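Local coordinates for protein fusolin (Unidentified entomopoxvirus, PDB 4OW5) that binds chitin through a lytic polysaccharide monooxygenase-like domain, enhances the virulence of entomopoxviruses and crystallises in vivo into viral spindles, at the interface of chains A and B. Numbering follows the deposited sequence. Chains: chain A/B, Fusolin.

Contact 1: the interface of chains A and B. Residues chain A 6-7, 120-121; chain B 345, 348-349, 353.
The ring of A:Phe6 is met by the side chains of B:Tyr345, B:Tyr348, B:Ile349 and B:Thr353, from the C-terminal helix 338-352 of the partner and the residue just after it. A:Phe6 ends strand 2-6 of the chitin-binding domain, which belongs to the lytic polysaccharide monooxygenase family and has a fibronectin type III-like core, so the helix of one fusolin chain docks on the beta surface of the other. B:Tyr348 lies over one face of the phenylalanine ring, with CD1 displaced toward the rim. The two rings meet edge to face, the CD1-CE1 edge of B:Tyr348 turned to the ring of A:Phe6 and the planes 58° apart. Their closest carbons are A:Phe6 CG and B:Tyr348 CE1, at 3.5 Å. Round the rim of the same ring, B:Tyr345 CE1 and the methyl CG2 of B:Thr353 come in at the edge, in its plane, the methyl 3.7 Å from A:Phe6 CZ. The side chain of B:Ile349 crosses that of A:Phe6 at about a right angle, CG1 touching CE1 at 3.7 Å. Having CG anti to the backbone N (chi1 -170°) points A:Phe6 into this group of side chains.

Farther out, the side chains of B:Ile349 and A:Thr120 slide past each other in opposite directions, while B:Ile349 CD1 rests 3.5 Å from A:Val121 O. At the polar rim, the phenol of B:Tyr345 reaches A:Thr120 on strand 120-123, where its OH makes a 2.7 Å hydrogen bond with A:Thr120 OG1. The threonine hydroxyl sits at the edge of the tyrosine ring, in plane, and the same phenol oxygen also lies 3.4 Å from CA of A:Pro7, which follows a cis peptide bond. Within chain B, the hydroxyl OG1 of B:Thr353 donates to B:Ile349 O at 2.7 Å from above the carbonyl plane, a bond that probably helps keep CG2 turned toward A:Phe6.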
loop_
_atom_site.group_PDB
_atom_site.type_symbol
_atom_site.label_atom_id
_atom_site.label_comp_id
_atom_site.label_asym_id
_atom_site.label_seq_id
_atom_site.Cartn_x
_atom_site.Cartn_y
_atom_site.Cartn_z
ATOM N N PHE A 6 6.941 -20.956 -4.256
ATOM C CA PHE A 6 6.733 -19.688 -4.981
ATOM C C PHE A 6 5.259 -19.464 -5.249
ATOM O O PHE A 6 4.697 -20.257 -5.994
ATOM C CB PHE A 6 7.506 -19.601 -6.308
ATOM C CG PHE A 6 7.411 -18.191 -6.839
ATOM C CD1 PHE A 6 8.028 -17.147 -6.173
ATOM C CD2 PHE A 6 6.579 -17.884 -7.910
ATOM C CE1 PHE A 6 7.794 -15.834 -6.531
ATOM C CE2 PHE A 6 6.422 -16.559 -8.339
ATOM C CZ PHE A 6 7.048 -15.543 -7.646
ATOM N N PRO A 7 4.622 -18.392 -4.710
ATOM C CA PRO A 7 5.160 -17.419 -3.721
ATOM C C PRO A 7 5.412 -18.156 -2.409
ATOM O O PRO A 7 4.584 -18.974 -2.027
ATOM C CB PRO A 7 4.049 -16.362 -3.578
ATOM C CG PRO A 7 2.958 -16.743 -4.480
ATOM C CD PRO A 7 3.197 -18.158 -4.976
ATOM N N THR A 120 5.758 -11.586 -0.593
ATOM C CA THR A 120 6.441 -11.659 -1.862
ATOM C C THR A 120 5.992 -10.407 -2.618
ATOM O O THR A 120 4.785 -10.196 -2.767
ATOM C CB THR A 120 6.065 -12.935 -2.626
ATOM O OG1 THR A 120 6.633 -14.065 -1.953
ATOM C CG2 THR A 120 6.501 -12.870 -4.119
ATOM N N VAL A 121 6.927 -9.610 -3.113
ATOM C CA VAL A 121 6.626 -8.365 -3.818
ATOM C C VAL A 121 6.735 -8.573 -5.307
ATOM O O VAL A 121 7.834 -8.747 -5.813
ATOM C CB VAL A 121 7.574 -7.240 -3.356
ATOM C CG1 VAL A 121 7.329 -5.963 -4.151
ATOM C CG2 VAL A 121 7.440 -7.003 -1.843
ATOM N N TYR B 345 15.707 -14.870 -4.766
ATOM C CA TYR B 345 14.228 -14.821 -4.741
ATOM C C TYR B 345 13.738 -13.651 -5.590
ATOM O O TYR B 345 12.799 -13.825 -6.338
ATOM C CB TYR B 345 13.694 -14.704 -3.322
ATOM C CG TYR B 345 12.228 -15.027 -3.224
ATOM C CD1 TYR B 345 11.768 -16.323 -3.428
ATOM C CD2 TYR B 345 11.289 -14.038 -2.938
ATOM C CE1 TYR B 345 10.412 -16.627 -3.381
ATOM C CE2 TYR B 345 9.922 -14.336 -2.876
ATOM C CZ TYR B 345 9.490 -15.632 -3.095
ATOM O OH TYR B 345 8.155 -15.985 -2.978
ATOM N N TYR B 348 13.825 -14.808 -9.140
ATOM C CA TYR B 348 12.755 -15.792 -9.361
ATOM C C TYR B 348 11.426 -15.068 -9.660
ATOM O O TYR B 348 10.734 -15.415 -10.606
ATOM C CB TYR B 348 12.578 -16.745 -8.161
ATOM C CG TYR B 348 11.902 -18.050 -8.550
ATOM C CD1 TYR B 348 10.514 -18.146 -8.618
ATOM C CD2 TYR B 348 12.649 -19.139 -8.981
ATOM C CE1 TYR B 348 9.889 -19.307 -9.046
ATOM C CE2 TYR B 348 12.035 -20.292 -9.458
ATOM C CZ TYR B 348 10.654 -20.400 -9.423
ATOM O OH TYR B 348 10.026 -21.529 -9.881
ATOM N N ILE B 349 11.109 -14.024 -8.891
ATOM C CA ILE B 349 9.875 -13.248 -9.117
ATOM C C ILE B 349 9.861 -12.688 -10.535
ATOM O O ILE B 349 8.875 -12.867 -11.256
ATOM C CB ILE B 349 9.744 -12.102 -8.093
ATOM C CG1 ILE B 349 9.549 -12.616 -6.654
ATOM C CG2 ILE B 349 8.594 -11.167 -8.467
ATOM C CD1 ILE B 349 9.871 -11.548 -5.606
ATOM N N THR B 353 6.881 -14.514 -13.069
ATOM C CA THR B 353 5.652 -13.724 -13.001
ATOM C C THR B 353 5.603 -12.865 -14.256
ATOM O O THR B 353 6.644 -12.536 -14.825
ATOM C CB THR B 353 5.507 -12.867 -11.736
ATOM O OG1 THR B 353 6.433 -11.785 -11.757
ATOM C CG2 THR B 353 5.629 -13.661 -10.455
#

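Contact 2: the interface of chains A and B. Residues chain A 135, 184, 186-188; chain B 348, 352, 358, 362.
B:Tyr348 packs beside A:Gln188, whose CG, on a chain bent at chi2 (-65°), lies over one face of the phenol ring toward its rim. CD2 of B:His352 covers the centre of the opposite face, so the ring is held between its own helix and the loop of chain A. The side chain of A:Asp186 runs across that of B:Tyr348 at about a right angle, its carboxylate inclined 38° to the ring and its CG 3.8 Å from B:Tyr348 CE2.

A:Asp186 OD2 comes from the opposite direction to the edge of the B:His352 imidazole, in its plane, and accepts a nearly straight 2.6 Å bond from NE2 on its syn side, slightly out of the carboxylate plane; the two flat groups are steeply inclined. The backbone is joined too, A:Glu135 N on strand 131-140 giving a 2.9 Å hydrogen bond to B:His352 O.

A:Arg184 grips A:Glu135 end-on within chain A, NH1 to OE1 and NH2 to OE2, each on a syn lone pair. This pairing probably helps fix the guanidinium, whose NH1 lies 3.5 Å from B:His352 CE1 with the planes 25° apart. A:Arg184 NE makes a 3.2 Å salt bridge to B:Asp358 OD2. B:Ser362 steadies that aspartate through N and OG.

At the rim, water 1 links the phenol OH of B:Tyr348 to A:Glu135 O and OE1; water 2 bonds to the same OH at 2.7 Å, to A:Arg184 NH1 and to A:Asp186 OD1.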
loop_
_atom_site.group_PDB
_atom_site.type_symbol
_atom_site.label_atom_id
_atom_site.label_comp_id
_atom_site.label_asym_id
_atom_site.label_seq_id
_atom_site.Cartn_x
_atom_site.Cartn_y
_atom_site.Cartn_z
ATOM N N GLU A 135 3.681 -18.202 -11.997
ATOM C CA GLU A 135 3.885 -19.621 -12.081
ATOM C C GLU A 135 4.141 -20.156 -10.662
ATOM O O GLU A 135 5.232 -20.034 -10.136
ATOM C CB GLU A 135 4.994 -19.994 -13.051
ATOM C CG GLU A 135 5.064 -21.490 -13.262
ATOM C CD GLU A 135 6.281 -21.937 -14.042
ATOM O OE1 GLU A 135 7.416 -21.666 -13.584
ATOM O OE2 GLU A 135 6.100 -22.662 -15.045
ATOM N N ARG A 184 13.325 -26.784 -12.240
ATOM C CA ARG A 184 14.244 -26.066 -13.102
ATOM C C ARG A 184 15.531 -25.765 -12.346
ATOM O O ARG A 184 15.520 -25.740 -11.122
ATOM C CB ARG A 184 13.625 -24.766 -13.572
ATOM C CG ARG A 184 12.452 -24.905 -14.509
ATOM C CD ARG A 184 12.328 -23.626 -15.307
ATOM N NE ARG A 184 11.070 -23.557 -16.047
ATOM C CZ ARG A 184 9.907 -23.192 -15.525
ATOM N NH1 ARG A 184 9.815 -22.877 -14.232
ATOM N NH2 ARG A 184 8.821 -23.165 -16.276
ATOM N N ASP A 186 16.860 -23.009 -11.560
ATOM C CA ASP A 186 16.671 -21.875 -10.639
ATOM C C ASP A 186 15.594 -22.152 -9.540
ATOM O O ASP A 186 15.213 -21.232 -8.810
ATOM C CB ASP A 186 16.259 -20.631 -11.439
ATOM C CG ASP A 186 14.846 -20.646 -12.013
ATOM O OD1 ASP A 186 14.237 -21.749 -12.105
ATOM O OD2 ASP A 186 14.377 -19.581 -12.437
ATOM N N SER A 187 15.096 -23.387 -9.431
ATOM C CA SER A 187 14.059 -23.691 -8.466
ATOM C C SER A 187 14.396 -23.288 -7.051
ATOM O O SER A 187 15.531 -23.401 -6.592
ATOM C CB SER A 187 13.743 -25.171 -8.462
ATOM O OG SER A 187 12.797 -25.437 -7.436
ATOM N N GLN A 188 13.345 -22.921 -6.343
ATOM C CA GLN A 188 13.365 -22.553 -4.939
ATOM C C GLN A 188 13.212 -23.801 -4.016
ATOM O O GLN A 188 13.257 -23.660 -2.791
ATOM C CB GLN A 188 12.205 -21.559 -4.693
ATOM C CG GLN A 188 12.467 -20.130 -5.197
ATOM C CD GLN A 188 13.603 -19.476 -4.428
ATOM O OE1 GLN A 188 13.543 -19.326 -3.204
ATOM N NE2 GLN A 188 14.667 -19.059 -5.110
ATOM N N TYR B 348 13.825 -14.808 -9.140
ATOM C CA TYR B 348 12.755 -15.792 -9.361
ATOM C C TYR B 348 11.426 -15.068 -9.660
ATOM O O TYR B 348 10.734 -15.415 -10.606
ATOM C CB TYR B 348 12.578 -16.745 -8.161
ATOM C CG TYR B 348 11.902 -18.050 -8.550
ATOM C CD1 TYR B 348 10.514 -18.146 -8.618
ATOM C CD2 TYR B 348 12.649 -19.139 -8.981
ATOM C CE1 TYR B 348 9.889 -19.307 -9.046
ATOM C CE2 TYR B 348 12.035 -20.292 -9.458
ATOM C CZ TYR B 348 10.654 -20.400 -9.423
ATOM O OH TYR B 348 10.026 -21.529 -9.881
ATOM N N HIS B 352 9.422 -15.601 -13.153
ATOM C CA HIS B 352 8.265 -16.510 -13.103
ATOM C C HIS B 352 6.951 -15.811 -12.784
ATOM O O HIS B 352 5.973 -16.470 -12.422
ATOM C CB HIS B 352 8.552 -17.668 -12.133
ATOM C CG HIS B 352 9.775 -18.407 -12.554
ATOM N ND1 HIS B 352 9.763 -19.231 -13.665
ATOM C CD2 HIS B 352 11.048 -18.294 -12.114
ATOM C CE1 HIS B 352 11.010 -19.665 -13.803
ATOM N NE2 HIS B 352 11.816 -19.112 -12.904
ATOM N N ASP B 358 9.568 -17.123 -17.947
ATOM C CA ASP B 358 10.187 -18.320 -18.502
ATOM C C ASP B 358 9.184 -19.427 -18.374
ATOM O O ASP B 358 8.775 -19.714 -17.263
ATOM C CB ASP B 358 11.490 -18.673 -17.769
ATOM C CG ASP B 358 12.074 -20.017 -18.213
ATOM O OD1 ASP B 358 12.186 -20.241 -19.441
ATOM O OD2 ASP B 358 12.346 -20.867 -17.333
ATOM N N SER B 362 13.803 -22.330 -21.329
ATOM C CA SER B 362 14.982 -22.805 -20.592
ATOM C C SER B 362 15.068 -24.327 -20.538
ATOM O O SER B 362 16.125 -24.821 -20.177
ATOM C CB SER B 362 14.993 -22.258 -19.166
ATOM O OG SER B 362 13.910 -22.770 -18.416
HETATM O O HOH W 1 7.489 -21.283 -10.661
HETATM O O HOH W 2 11.506 -22.635 -11.897
#

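The C-alpha centres of contact 1 and contact 2 lie about 10 Å apart, and B:Tyr348 belongs to both. Helix 338-352 of chain B supplies residues to each: contact 1 is largely apolar, whereas contact 2 is mainly charged and water-mediated and reaches farther along the segment after the helix, to B:Asp358 and B:Ser362. Together they fasten the C-terminal part of one fusolin chain to the chitin-binding domain of the other. Because the interface is two-fold symmetric, each contact recurs with the chains exchanged, giving a reciprocal C-terminal swap. Such mutual docking probably stabilises a dimer that serves as a building unit of the viral spindle.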